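PDB 4XE7: uncharacterized protein from Bacillus thuringiensis serovar kurstaki, which is a ParM-type bacterial actin-like protein that probably assembles into nucleotide-dependent cytoskeletal filaments for segregating plasmid DNA. Local coordinates for residues K23-N28 against S399-S404; P39-E44 against A95-Q100; I228-A233 against A364-V369; Q305-P310 against P323-K328. All blocks are in the same frame, centred on the assembly; numbering follows the deposited sequence.

Contact 1: K23-N28 against S399-S404; sequences KISFLN and SAYFTS
Ser25 and Ser404 meet hydroxyl to hydroxyl at the buried, closely fitted end of this contact, where strand 21-27 meets the start of helix 402-418. Their OG atoms are 2.9 Å apart and hydrogen-bonded. Ser404 OG lies between its own backbone N and carbonyl carbon (chi1 47°), on the side where it meets Ser25 OG. Ser404 CB meanwhile presses on the strand itself, 3.6 Å from Ser25 N. The hydroxyl of Ser25 is also hydrogen-bonded to Ser35 of the adjoining strand 33-45, so this polar group, buried between strand and helix, has two hydroxyl partners.

The other end is looser and partly open to solvent. Lys23 stretches out there with its chain extended beyond CG, crossing the Tyr401 side chain at about a right angle; its CG comes to 3.9 Å from Tyr401 CE1. The ammonium ends over the ring face, Lys23 NZ lying 5.0 Å from the Tyr401 ring centroid in a cation-pi arrangement. The same NZ donates a short 2.6 Å hydrogen bond to Ala400 O, approaching tilted 33° from the carbonyl plane. Ala400 is the last residue of the 3-10 segment, just ahead of Tyr401, the N-cap residue of helix 402-418. Asp16 of strand 13-17 touches both Lys23 and Ser404.

Strands 13-17 and 21-27 form the first hairpin of the N-terminal domain. In actin-like proteins this hairpin carries the phosphate 1 motif of the nucleotide site, and the C-terminal helix packing against it is consistent with the actin fold.

Contact 2: P39-E44 against A95-Q100; sequences PTVIAE and AYAKDQ
In the N-terminal domain of this actin-like fold, the short helical turn that follows strand 90-93 packs on the neighbouring strand 33-45, setting Ala97 against Val41 and Ala43. Ala97 CB is at the middle of the contact: it sits 3.4 Å from Val41 O and 3.6 Å from Val41 CG1, with Ala43 CB a little farther off at 4.2 Å. Beyond it, Gln100 lays the base of its side chain on Ala43, CB to CB 3.7 Å.

At the other end Lys98 crosses Val41 and Pro39 at about a right angle. A bend at chi2 (-77°) turns CD out of an extended course, and CE reaches 3.7 Å from Val41 CG2 and 4.0 Å from Pro39 CB. These are carbon contacts; no hydrogen bond joins the two segments. Thr40 is the centre of an inverse gamma turn, Val41 N bonding to Pro39 O at 2.8 Å, which brings Pro39 and Val41 to the same lysine.

Val41 and Ala43 also pair through their backbones with Gly94 and Tyr92, at the end of the neighbouring strand 90-93 from which turn 95-98 departs. Ile42 faces away from that turn onto Lys124, Ile128 and Pro129 of helix 123-140, leaving strand 33-45 between the two helical elements.

Contact 3: I228-A233 against A364-V369; sequences IGESYA and ADKNIV
Tyr232 and Lys366 lie side by side and point the same way, bridged residues on neighbouring parallel strands. Tyr232 CD1 is 4.0 Å from Lys366 CB, and Ile368, also alongside the tyrosine, brings its CD1 to the same ring atom. Beyond CB the lysine leaves the ring: its chain, bent at chi2 and chi4, meets Glu230, whose chain crosses it obliquely. Lys366 NZ donates to Glu230 OE1 at 2.7 Å in a salt bridge, on the syn side of the carboxylate and 22° out of its plane. A second bond to Asp225 O holds the ammonium.

Just before the strands pair, Asp365 turns its carboxylate back to the incoming chain. Its OD2 takes a nearly straight bond from Ser231 N (2.7 Å, 167°), here on the anti side. In return, Asp365 N donates to Ser231 OG at 3.1 Å. On the opposite face from Tyr232, Ala233 CB packs 3.7 Å from Ala364 CB and 3.3 Å from Asn367 OD1, and Ala233 also touches Phe358 of helix 337-362.

The backbone ladder runs from Ser231 O to Lys366 N, from Lys366 O to Ala233 N (2.9 Å), and from Ala233 O to Ile368 N (2.8 Å). Such a parallel pair, with a long helix packed on one face, belongs to the core sheet of the second actin-like domain; in this family its strands lead into the phosphate 2 and adenosine motifs.

Contact 4: Q305-P310 against P323-K328; sequences QRLVMP and PTFSVK
The Phe325 ring presents an edge to helix 300-317: Leu307 O lies 3.8 Å from its CD1 and Val308 CA 4.0 Å from its CE1, both near the ring plane. The ring therefore slots rim-first against the helix backbone, with Glu311 of helix 300-317 and Met344 of helix 337-362 also touching its side chain. This is a helix packed against a beta hairpin (strands 326-329 and 332-335) in the outer part of the second domain, consistent with the smaller subdomain of that half in the actin fold.

Leu307 carries the rest of the contact. Its CG stands anti to the backbone N (chi1 -175°), reaching out from the helix, and the two methyls divide the work. CD1 touches backbone and base, 3.6 Å from Ser326 O and 4.0 Å from Phe325 CB. CD2 meets Val327 CG2 at 3.6 Å, the leucine crossing both Phe325 and Val327 at about a right angle. Phe297 touches Leu307 and Val327 alike, and Val340 of helix 337-362 also touches Leu307, extending the apolar cluster.

The helix is irregular here, with a wider pi-type turn at 305-308 and a kink at Pro310, whose ring nitrogen has no hydrogen to give. No direct hydrogen bond joins the segments. A water instead donates to Lys328 O at 2.6 Å and weakly accepts from Arg306 NH2 at 3.1 Å, lying in plane at the guanidinium edge.

Contacts 1 and 2 share one sheet: strands 21-27 and 33-45 are neighbours in it, yet the two contacts' centres are about 21 Å apart. Contacts 3 and 4 belong to the other half of the molecule, contact 4 nested along the chain within the loop closed by contact 3, their centres about 33 Å apart. Contact 1 closes the longest loop, enclosing all the others, because helix 402-418 returns to the first domain after the second is complete. Its nearest atoms come within about 6 Å of contact 3, whereas contacts 2 and 3 sit on opposite sides of the chain's centre, their centres about 39 Å apart. In this apo form, contacts 1 and 3 belong to elements that in relatives lead to the nucleotide.

Contact 1: K23-N28 against S399-S404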
loop_
_atom_site.group_PDB
_atom_site.type_symbol
_atom_site.label_atom_id
_atom_site.label_comp_id
_atom_site.label_asym_id
_atom_site.label_seq_id
_atom_site.Cartn_x
_atom_site.Cartn_y
_atom_site.Cartn_z
ATOM N N LYS A 23 0.077 -5.036 4.823
ATOM C CA LYS A 23 0.244 -5.149 3.376
ATOM C C LYS A 23 1.065 -6.377 3.048
ATOM O O LYS A 23 1.938 -6.760 3.812
ATOM C CB LYS A 23 0.892 -3.896 2.785
ATOM C CG LYS A 23 0.030 -2.669 2.911
ATOM C CD LYS A 23 0.742 -1.441 2.394
ATOM C CE LYS A 23 -0.260 -0.346 2.012
ATOM N NZ LYS A 23 0.403 0.842 1.422
ATOM N N ILE A 24 0.752 -7.005 1.920
ATOM C CA ILE A 24 1.534 -8.132 1.433
ATOM C C ILE A 24 1.838 -7.949 -0.044
ATOM O O ILE A 24 1.010 -7.441 -0.803
ATOM C CB ILE A 24 0.793 -9.474 1.649
ATOM C CG1 ILE A 24 1.632 -10.662 1.182
ATOM C CG2 ILE A 24 -0.533 -9.496 0.892
ATOM C CD1 ILE A 24 0.909 -12.046 1.427
ATOM N N SER A 25 3.038 -8.350 -0.444
ATOM C CA SER A 25 3.358 -8.546 -1.845
ATOM C C SER A 25 3.865 -9.977 -2.020
ATOM O O SER A 25 4.732 -10.415 -1.271
ATOM C CB SER A 25 4.405 -7.534 -2.321
ATOM O OG SER A 25 3.847 -6.235 -2.424
ATOM N N PHE A 26 3.333 -10.720 -2.984
ATOM C CA PHE A 26 3.811 -12.091 -3.162
ATOM C C PHE A 26 3.906 -12.447 -4.630
ATOM O O PHE A 26 3.408 -11.721 -5.490
ATOM C CB PHE A 26 2.900 -13.093 -2.436
ATOM C CG PHE A 26 1.502 -13.162 -2.991
ATOM C CD1 PHE A 26 1.122 -14.195 -3.838
ATOM C CD2 PHE A 26 0.569 -12.190 -2.669
ATOM C CE1 PHE A 26 -0.177 -14.267 -4.355
ATOM C CE2 PHE A 26 -0.729 -12.252 -3.190
ATOM C CZ PHE A 26 -1.094 -13.291 -4.026
ATOM N N LEU A 27 4.557 -13.563 -4.927
ATOM C CA LEU A 27 4.617 -14.022 -6.306
ATOM C C LEU A 27 3.466 -14.983 -6.560
ATOM O O LEU A 27 3.288 -15.972 -5.847
ATOM C CB LEU A 27 5.964 -14.671 -6.609
ATOM C CG LEU A 27 7.131 -13.677 -6.536
ATOM C CD1 LEU A 27 8.472 -14.372 -6.785
ATOM C CD2 LEU A 27 6.917 -12.527 -7.552
ATOM N N ASN A 28 2.652 -14.669 -7.563
ATOM C CA ASN A 28 1.486 -15.488 -7.818
ATOM C C ASN A 28 1.880 -16.626 -8.755
ATOM O O ASN A 28 3.073 -16.902 -8.935
ATOM C CB ASN A 28 0.330 -14.643 -8.373
ATOM C CG ASN A 28 0.677 -13.938 -9.686
ATOM O OD1 ASN A 28 1.605 -14.330 -10.402
ATOM N ND2 ASN A 28 -0.093 -12.896 -10.013
ATOM N N SER A 399 3.654 2.443 -5.640
ATOM C CA SER A 399 4.213 3.125 -4.459
ATOM C C SER A 399 3.710 2.612 -3.112
ATOM O O SER A 399 4.489 2.477 -2.152
ATOM C CB SER A 399 3.932 4.640 -4.510
ATOM O OG SER A 399 4.742 5.279 -5.457
ATOM N N ALA A 400 2.409 2.368 -3.027
ATOM C CA ALA A 400 1.804 1.899 -1.783
ATOM C C ALA A 400 2.457 0.614 -1.257
ATOM O O ALA A 400 2.457 0.368 -0.058
ATOM C CB ALA A 400 0.318 1.684 -1.976
ATOM N N TYR A 401 3.042 -0.171 -2.159
ATOM C CA TYR A 401 3.586 -1.479 -1.814
ATOM C C TYR A 401 5.112 -1.574 -1.961
ATOM O O TYR A 401 5.669 -2.661 -2.038
ATOM C CB TYR A 401 2.894 -2.547 -2.673
ATOM C CG TYR A 401 1.412 -2.626 -2.384
ATOM C CD1 TYR A 401 0.947 -3.249 -1.221
ATOM C CD2 TYR A 401 0.480 -2.055 -3.237
ATOM C CE1 TYR A 401 -0.398 -3.316 -0.932
ATOM C CE2 TYR A 401 -0.873 -2.106 -2.952
ATOM C CZ TYR A 401 -1.310 -2.743 -1.803
ATOM O OH TYR A 401 -2.662 -2.808 -1.516
ATOM N N PHE A 402 5.793 -0.436 -2.002
ATOM C CA PHE A 402 7.245 -0.446 -2.193
ATOM C C PHE A 402 7.945 -1.156 -1.025
ATOM O O PHE A 402 8.990 -1.788 -1.197
ATOM C CB PHE A 402 7.794 0.984 -2.337
ATOM C CG PHE A 402 7.751 1.539 -3.758
ATOM C CD1 PHE A 402 7.293 0.781 -4.818
ATOM C CD2 PHE A 402 8.202 2.832 -4.016
ATOM C CE1 PHE A 402 7.283 1.291 -6.104
ATOM C CE2 PHE A 402 8.199 3.347 -5.290
ATOM C CZ PHE A 402 7.733 2.578 -6.345
ATOM N N THR A 403 7.372 -1.035 0.169
ATOM C CA THR A 403 7.942 -1.699 1.337
ATOM C C THR A 403 7.768 -3.219 1.246
ATOM O O THR A 403 8.734 -3.964 1.411
ATOM C CB THR A 403 7.312 -1.193 2.629
ATOM O OG1 THR A 403 7.526 0.220 2.732
ATOM C CG2 THR A 403 7.915 -1.906 3.842
ATOM N N SER A 404 6.545 -3.679 0.994
ATOM C CA SER A 404 6.316 -5.119 0.869
ATOM C C SER A 404 7.016 -5.708 -0.354
ATOM O O SER A 404 7.523 -6.830 -0.291
ATOM C CB SER A 404 4.818 -5.451 0.822
ATOM O OG SER A 404 4.108 -4.616 -0.069
#

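Contact 2: P39-E44 against A95-Q100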
loop_
_atom_site.group_PDB
_atom_site.type_symbol
_atom_site.label_atom_id
_atom_site.label_comp_id
_atom_site.label_asym_id
_atom_site.label_seq_id
_atom_site.Cartn_x
_atom_site.Cartn_y
_atom_site.Cartn_z
ATOM N N PRO A 39 -6.840 -3.876 6.280
ATOM C CA PRO A 39 -6.783 -2.890 7.364
ATOM C C PRO A 39 -6.615 -3.572 8.730
ATOM O O PRO A 39 -7.154 -4.666 8.998
ATOM C CB PRO A 39 -8.130 -2.159 7.264
ATOM C CG PRO A 39 -8.675 -2.500 5.894
ATOM C CD PRO A 39 -8.128 -3.851 5.560
ATOM N N THR A 40 -5.850 -2.919 9.588
ATOM C CA THR A 40 -5.484 -3.483 10.874
ATOM C C THR A 40 -6.626 -3.276 11.869
ATOM O O THR A 40 -6.576 -2.433 12.776
ATOM C CB THR A 40 -4.177 -2.866 11.354
ATOM O OG1 THR A 40 -3.226 -2.971 10.286
ATOM C CG2 THR A 40 -3.647 -3.592 12.596
ATOM N N VAL A 41 -7.672 -4.066 11.656
ATOM C CA VAL A 41 -8.887 -3.984 12.429
ATOM C C VAL A 41 -9.392 -5.391 12.655
ATOM O O VAL A 41 -9.583 -6.142 11.695
ATOM C CB VAL A 41 -9.980 -3.183 11.713
ATOM C CG1 VAL A 41 -11.217 -3.124 12.584
ATOM C CG2 VAL A 41 -9.500 -1.783 11.369
ATOM N N ILE A 42 -9.594 -5.761 13.912
ATOM C CA ILE A 42 -10.173 -7.068 14.212
ATOM C C ILE A 42 -11.371 -6.935 15.158
ATOM O O ILE A 42 -11.540 -5.915 15.825
ATOM C CB ILE A 42 -9.109 -8.023 14.808
ATOM C CG1 ILE A 42 -8.726 -7.595 16.222
ATOM C CG2 ILE A 42 -7.870 -8.100 13.874
ATOM C CD1 ILE A 42 -7.700 -8.509 16.881
ATOM N N ALA A 43 -12.210 -7.964 15.186
ATOM C CA ALA A 43 -13.391 -7.997 16.054
ATOM C C ALA A 43 -13.735 -9.449 16.377
ATOM O O ALA A 43 -13.721 -10.295 15.482
ATOM C CB ALA A 43 -14.587 -7.280 15.388
ATOM N N GLU A 44 -14.029 -9.741 17.647
ATOM C CA GLU A 44 -14.391 -11.098 18.057
ATOM C C GLU A 44 -15.622 -11.589 17.278
ATOM O O GLU A 44 -16.568 -10.832 17.053
ATOM C CB GLU A 44 -14.641 -11.166 19.577
ATOM C CG GLU A 44 -13.380 -10.949 20.456
ATOM C CD GLU A 44 -13.594 -11.315 21.932
ATOM O OE1 GLU A 44 -14.644 -11.906 22.271
ATOM O OE2 GLU A 44 -12.693 -11.043 22.755
ATOM N N ALA A 95 -11.800 -5.107 6.454
ATOM C CA ALA A 95 -12.990 -4.347 6.077
ATOM C C ALA A 95 -14.227 -4.800 6.854
ATOM O O ALA A 95 -14.951 -3.979 7.406
ATOM C CB ALA A 95 -13.239 -4.455 4.570
ATOM N N TYR A 96 -14.441 -6.109 6.924
ATOM C CA TYR A 96 -15.603 -6.661 7.616
ATOM C C TYR A 96 -15.640 -6.304 9.102
ATOM O O TYR A 96 -16.716 -6.198 9.699
ATOM C CB TYR A 96 -15.631 -8.180 7.460
ATOM C CG TYR A 96 -16.995 -8.800 7.670
ATOM C CD1 TYR A 96 -18.144 -8.162 7.224
ATOM C CD2 TYR A 96 -17.130 -10.032 8.306
ATOM C CE1 TYR A 96 -19.399 -8.729 7.414
ATOM C CE2 TYR A 96 -18.378 -10.608 8.500
ATOM C CZ TYR A 96 -19.509 -9.950 8.054
ATOM O OH TYR A 96 -20.749 -10.517 8.240
ATOM N N ALA A 97 -14.465 -6.136 9.702
ATOM C CA ALA A 97 -14.379 -5.810 11.114
ATOM C C ALA A 97 -14.745 -4.345 11.389
ATOM O O ALA A 97 -15.151 -4.008 12.504
ATOM C CB ALA A 97 -12.987 -6.121 11.640
ATOM N N LYS A 98 -14.597 -3.491 10.376
ATOM C CA LYS A 98 -14.947 -2.069 10.475
ATOM C C LYS A 98 -16.383 -1.872 10.929
ATOM O O LYS A 98 -16.693 -0.896 11.609
ATOM C CB LYS A 98 -14.760 -1.357 9.130
ATOM C CG LYS A 98 -13.343 -1.311 8.600
ATOM C CD LYS A 98 -12.505 -0.267 9.325
ATOM C CE LYS A 98 -11.201 0.001 8.576
ATOM N NZ LYS A 98 -11.444 0.280 7.132
ATOM N N ASP A 99 -17.247 -2.809 10.544
ATOM C CA ASP A 99 -18.681 -2.721 10.809
ATOM C C ASP A 99 -19.098 -3.392 12.111
ATOM O O ASP A 99 -20.254 -3.784 12.262
ATOM C CB ASP A 99 -19.470 -3.343 9.656
ATOM C CG ASP A 99 -19.173 -2.685 8.331
ATOM O OD1 ASP A 99 -19.469 -1.480 8.189
ATOM O OD2 ASP A 99 -18.650 -3.373 7.429
ATOM N N GLN A 100 -18.162 -3.528 13.047
ATOM C CA GLN A 100 -18.477 -4.100 14.358
ATOM C C GLN A 100 -18.300 -3.056 15.454
ATOM O O GLN A 100 -17.383 -2.245 15.395
ATOM C CB GLN A 100 -17.597 -5.317 14.637
ATOM C CG GLN A 100 -17.693 -6.390 13.572
ATOM C CD GLN A 100 -18.987 -7.151 13.656
ATOM O OE1 GLN A 100 -19.354 -7.649 14.719
ATOM N NE2 GLN A 100 -19.702 -7.232 12.542
#

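Contact 3: I228-A233 against A364-V369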
loop_
_atom_site.group_PDB
_atom_site.type_symbol
_atom_site.label_atom_id
_atom_site.label_comp_id
_atom_site.label_asym_id
_atom_site.label_seq_id
_atom_site.Cartn_x
_atom_site.Cartn_y
_atom_site.Cartn_z
ATOM N N ILE A 228 26.706 1.737 -4.741
ATOM C CA ILE A 228 26.634 1.283 -3.362
ATOM C C ILE A 228 27.162 2.349 -2.386
ATOM O O ILE A 228 28.178 3.007 -2.645
ATOM C CB ILE A 228 27.415 -0.045 -3.186
ATOM C CG1 ILE A 228 27.316 -0.559 -1.746
ATOM C CG2 ILE A 228 28.871 0.117 -3.632
ATOM C CD1 ILE A 228 28.002 -1.890 -1.528
ATOM N N GLY A 229 26.438 2.537 -1.284
ATOM C CA GLY A 229 26.857 3.426 -0.213
ATOM C C GLY A 229 26.459 4.876 -0.406
ATOM O O GLY A 229 26.810 5.745 0.403
ATOM N N GLU A 230 25.730 5.145 -1.484
ATOM C CA GLU A 230 25.252 6.498 -1.747
ATOM C C GLU A 230 24.077 6.829 -0.826
ATOM O O GLU A 230 23.391 5.941 -0.324
ATOM C CB GLU A 230 24.844 6.659 -3.214
ATOM C CG GLU A 230 23.567 5.924 -3.579
ATOM C CD GLU A 230 23.284 5.938 -5.071
ATOM O OE1 GLU A 230 23.828 6.817 -5.774
ATOM O OE2 GLU A 230 22.517 5.066 -5.540
ATOM N N SER A 231 23.862 8.119 -0.600
ATOM C CA SER A 231 22.756 8.555 0.229
ATOM C C SER A 231 21.498 8.786 -0.614
ATOM O O SER A 231 21.573 9.146 -1.791
ATOM C CB SER A 231 23.138 9.820 0.992
ATOM O OG SER A 231 23.428 10.878 0.100
ATOM N N TYR A 232 20.350 8.554 0.006
ATOM C CA TYR A 232 19.064 8.653 -0.647
ATOM C C TYR A 232 18.151 9.601 0.113
ATOM O O TYR A 232 17.954 9.446 1.318
ATOM C CB TYR A 232 18.382 7.278 -0.709
ATOM C CG TYR A 232 19.203 6.154 -1.290
ATOM C CD1 TYR A 232 19.326 6.003 -2.671
ATOM C CD2 TYR A 232 19.821 5.217 -0.468
ATOM C CE1 TYR A 232 20.060 4.965 -3.219
ATOM C CE2 TYR A 232 20.557 4.171 -1.006
ATOM C CZ TYR A 232 20.675 4.051 -2.387
ATOM O OH TYR A 232 21.406 3.021 -2.942
ATOM N N ALA A 233 17.553 10.555 -0.579
ATOM C CA ALA A 233 16.399 11.209 -0.007
ATOM C C ALA A 233 15.170 10.515 -0.584
ATOM O O ALA A 233 15.053 10.350 -1.800
ATOM C CB ALA A 233 16.392 12.716 -0.307
ATOM N N ALA A 364 21.771 14.899 -0.691
ATOM C CA ALA A 364 21.557 13.495 -1.030
ATOM C C ALA A 364 22.099 13.186 -2.428
ATOM O O ALA A 364 22.082 14.042 -3.311
ATOM C CB ALA A 364 20.062 13.146 -0.945
ATOM N N ASP A 365 22.581 11.967 -2.628
ATOM C CA ASP A 365 23.137 11.571 -3.915
ATOM C C ASP A 365 22.017 11.351 -4.904
ATOM O O ASP A 365 22.105 11.733 -6.079
ATOM C CB ASP A 365 23.986 10.310 -3.770
ATOM C CG ASP A 365 25.231 10.548 -2.950
ATOM O OD1 ASP A 365 25.925 11.559 -3.217
ATOM O OD2 ASP A 365 25.506 9.740 -2.031
ATOM N N LYS A 366 20.956 10.736 -4.406
ATOM C CA LYS A 366 19.754 10.520 -5.187
ATOM C C LYS A 366 18.575 11.213 -4.500
ATOM O O LYS A 366 18.393 11.094 -3.289
ATOM C CB LYS A 366 19.481 9.020 -5.347
ATOM C CG LYS A 366 20.554 8.273 -6.132
ATOM C CD LYS A 366 20.439 8.573 -7.622
ATOM C CE LYS A 366 21.221 7.567 -8.473
ATOM N NZ LYS A 366 22.655 7.570 -8.141
ATOM N N ASN A 367 17.779 11.939 -5.259
ATOM C CA ASN A 367 16.568 12.514 -4.689
ATOM C C ASN A 367 15.333 11.826 -5.284
ATOM O O ASN A 367 15.030 11.988 -6.463
ATOM C CB ASN A 367 16.549 14.032 -4.911
ATOM C CG ASN A 367 15.593 14.755 -3.967
ATOM O OD1 ASN A 367 15.118 14.178 -2.983
ATOM N ND2 ASN A 367 15.289 16.016 -4.276
ATOM N N ILE A 368 14.638 11.042 -4.457
ATOM C CA ILE A 368 13.568 10.169 -4.936
ATOM C C ILE A 368 12.178 10.627 -4.488
ATOM O O ILE A 368 12.015 11.040 -3.345
ATOM C CB ILE A 368 13.802 8.718 -4.444
ATOM C CG1 ILE A 368 15.235 8.288 -4.762
ATOM C CG2 ILE A 368 12.777 7.770 -5.072
ATOM C CD1 ILE A 368 15.624 6.904 -4.238
ATOM N N VAL A 369 11.183 10.556 -5.385
ATOM C CA VAL A 369 9.803 10.828 -5.005
ATOM C C VAL A 369 8.971 9.559 -5.113
ATOM O O VAL A 369 9.163 8.751 -6.020
ATOM C CB VAL A 369 9.157 11.947 -5.854
ATOM C CG1 VAL A 369 9.837 13.270 -5.577
ATOM C CG2 VAL A 369 9.189 11.608 -7.368
#

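Contact 4: Q305-P310 against P323-K328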
loop_
_atom_site.group_PDB
_atom_site.type_symbol
_atom_site.label_atom_id
_atom_site.label_comp_id
_atom_site.label_asym_id
_atom_site.label_seq_id
_atom_site.Cartn_x
_atom_site.Cartn_y
_atom_site.Cartn_z
ATOM N N GLN A 305 -9.393 8.317 -8.944
ATOM C CA GLN A 305 -9.529 7.018 -9.608
ATOM C C GLN A 305 -10.207 7.116 -10.976
ATOM O O GLN A 305 -9.766 6.469 -11.926
ATOM C CB GLN A 305 -10.306 6.029 -8.729
ATOM C CG GLN A 305 -9.615 5.678 -7.406
ATOM C CD GLN A 305 -8.155 5.259 -7.578
ATOM O OE1 GLN A 305 -7.249 5.837 -6.966
ATOM N NE2 GLN A 305 -7.923 4.247 -8.408
ATOM N N ARG A 306 -11.279 7.903 -11.081
ATOM C CA ARG A 306 -12.057 7.951 -12.330
ATOM C C ARG A 306 -11.504 8.915 -13.386
ATOM O O ARG A 306 -11.449 8.580 -14.572
ATOM C CB ARG A 306 -13.519 8.325 -12.041
ATOM C CG ARG A 306 -14.397 7.148 -11.668
ATOM C CD ARG A 306 -15.616 7.611 -10.908
ATOM N NE ARG A 306 -16.486 8.413 -11.748
ATOM C CZ ARG A 306 -17.083 9.529 -11.351
ATOM N NH1 ARG A 306 -16.910 9.976 -10.118
ATOM N NH2 ARG A 306 -17.858 10.190 -12.192
ATOM N N LEU A 307 -11.123 10.117 -12.963
ATOM C CA LEU A 307 -10.679 11.136 -13.907
ATOM C C LEU A 307 -9.167 11.142 -14.128
ATOM O O LEU A 307 -8.710 11.088 -15.276
ATOM C CB LEU A 307 -11.121 12.533 -13.447
ATOM C CG LEU A 307 -10.818 13.677 -14.434
ATOM C CD1 LEU A 307 -11.531 13.448 -15.766
ATOM C CD2 LEU A 307 -11.209 15.036 -13.866
ATOM N N VAL A 308 -8.389 11.212 -13.044
ATOM C CA VAL A 308 -6.952 11.481 -13.169
ATOM C C VAL A 308 -6.117 10.273 -13.595
ATOM O O VAL A 308 -5.309 10.380 -14.522
ATOM C CB VAL A 308 -6.379 12.024 -11.849
ATOM C CG1 VAL A 308 -4.827 11.981 -11.845
ATOM C CG2 VAL A 308 -6.910 13.436 -11.582
ATOM N N MET A 309 -6.312 9.140 -12.918
ATOM C CA MET A 309 -5.431 7.978 -13.078
ATOM C C MET A 309 -5.366 7.431 -14.509
ATOM O O MET A 309 -4.277 7.115 -14.967
ATOM C CB MET A 309 -5.831 6.839 -12.123
ATOM C CG MET A 309 -5.173 6.894 -10.749
ATOM S SD MET A 309 -3.381 7.214 -10.796
ATOM C CE MET A 309 -3.348 8.729 -9.860
ATOM N N PRO A 310 -6.515 7.300 -15.211
ATOM C CA PRO A 310 -6.390 6.809 -16.591
ATOM C C PRO A 310 -5.485 7.680 -17.462
ATOM O O PRO A 310 -4.680 7.152 -18.223
ATOM C CB PRO A 310 -7.841 6.837 -17.105
ATOM C CG PRO A 310 -8.660 6.611 -15.867
ATOM C CD PRO A 310 -7.931 7.401 -14.802
ATOM N N PRO A 323 -2.528 14.935 -22.414
ATOM C CA PRO A 323 -3.725 14.439 -21.728
ATOM C C PRO A 323 -4.993 15.252 -21.981
ATOM O O PRO A 323 -4.943 16.447 -22.244
ATOM C CB PRO A 323 -3.329 14.518 -20.250
ATOM C CG PRO A 323 -2.356 15.640 -20.188
ATOM C CD PRO A 323 -1.572 15.552 -21.474
ATOM N N THR A 324 -6.134 14.587 -21.870
ATOM C CA THR A 324 -7.426 15.258 -21.882
ATOM C C THR A 324 -8.211 14.795 -20.670
ATOM O O THR A 324 -8.411 13.599 -20.487
ATOM C CB THR A 324 -8.225 14.952 -23.175
ATOM O OG1 THR A 324 -7.586 15.583 -24.285
ATOM C CG2 THR A 324 -9.674 15.454 -23.067
ATOM N N PHE A 325 -8.628 15.731 -19.823
ATOM C CA PHE A 325 -9.494 15.380 -18.706
ATOM C C PHE A 325 -10.942 15.788 -19.024
ATOM O O PHE A 325 -11.297 16.975 -19.067
ATOM C CB PHE A 325 -8.991 16.011 -17.421
ATOM C CG PHE A 325 -7.586 15.616 -17.088
ATOM C CD1 PHE A 325 -7.325 14.453 -16.374
ATOM C CD2 PHE A 325 -6.517 16.374 -17.543
ATOM C CE1 PHE A 325 -6.027 14.075 -16.091
ATOM C CE2 PHE A 325 -5.202 16.001 -17.249
ATOM C CZ PHE A 325 -4.957 14.860 -16.529
ATOM N N SER A 326 -11.762 14.782 -19.273
ATOM C CA SER A 326 -13.146 14.994 -19.660
ATOM C C SER A 326 -14.068 14.408 -18.615
ATOM O O SER A 326 -14.021 13.211 -18.333
ATOM C CB SER A 326 -13.423 14.375 -21.028
ATOM O OG SER A 326 -14.805 14.131 -21.199
ATOM N N VAL A 327 -14.899 15.261 -18.036
ATOM C CA VAL A 327 -15.813 14.848 -16.979
ATOM C C VAL A 327 -17.217 14.676 -17.536
ATOM O O VAL A 327 -17.681 15.516 -18.313
ATOM C CB VAL A 327 -15.828 15.884 -15.846
ATOM C CG1 VAL A 327 -16.902 15.558 -14.829
ATOM C CG2 VAL A 327 -14.449 15.967 -15.197
ATOM N N LYS A 328 -17.884 13.580 -17.168
ATOM C CA LYS A 328 -19.285 13.418 -17.517
ATOM C C LYS A 328 -20.115 13.563 -16.251
ATOM O O LYS A 328 -19.905 12.840 -15.282
ATOM C CB LYS A 328 -19.554 12.065 -18.179
ATOM C CG LYS A 328 -20.915 12.008 -18.865
ATOM C CD LYS A 328 -21.215 10.651 -19.507
ATOM C CE LYS A 328 -21.852 9.669 -18.521
ATOM N NZ LYS A 328 -22.415 8.458 -19.193
HETATM O O HOH W 1 -19.622 10.345 -14.782
#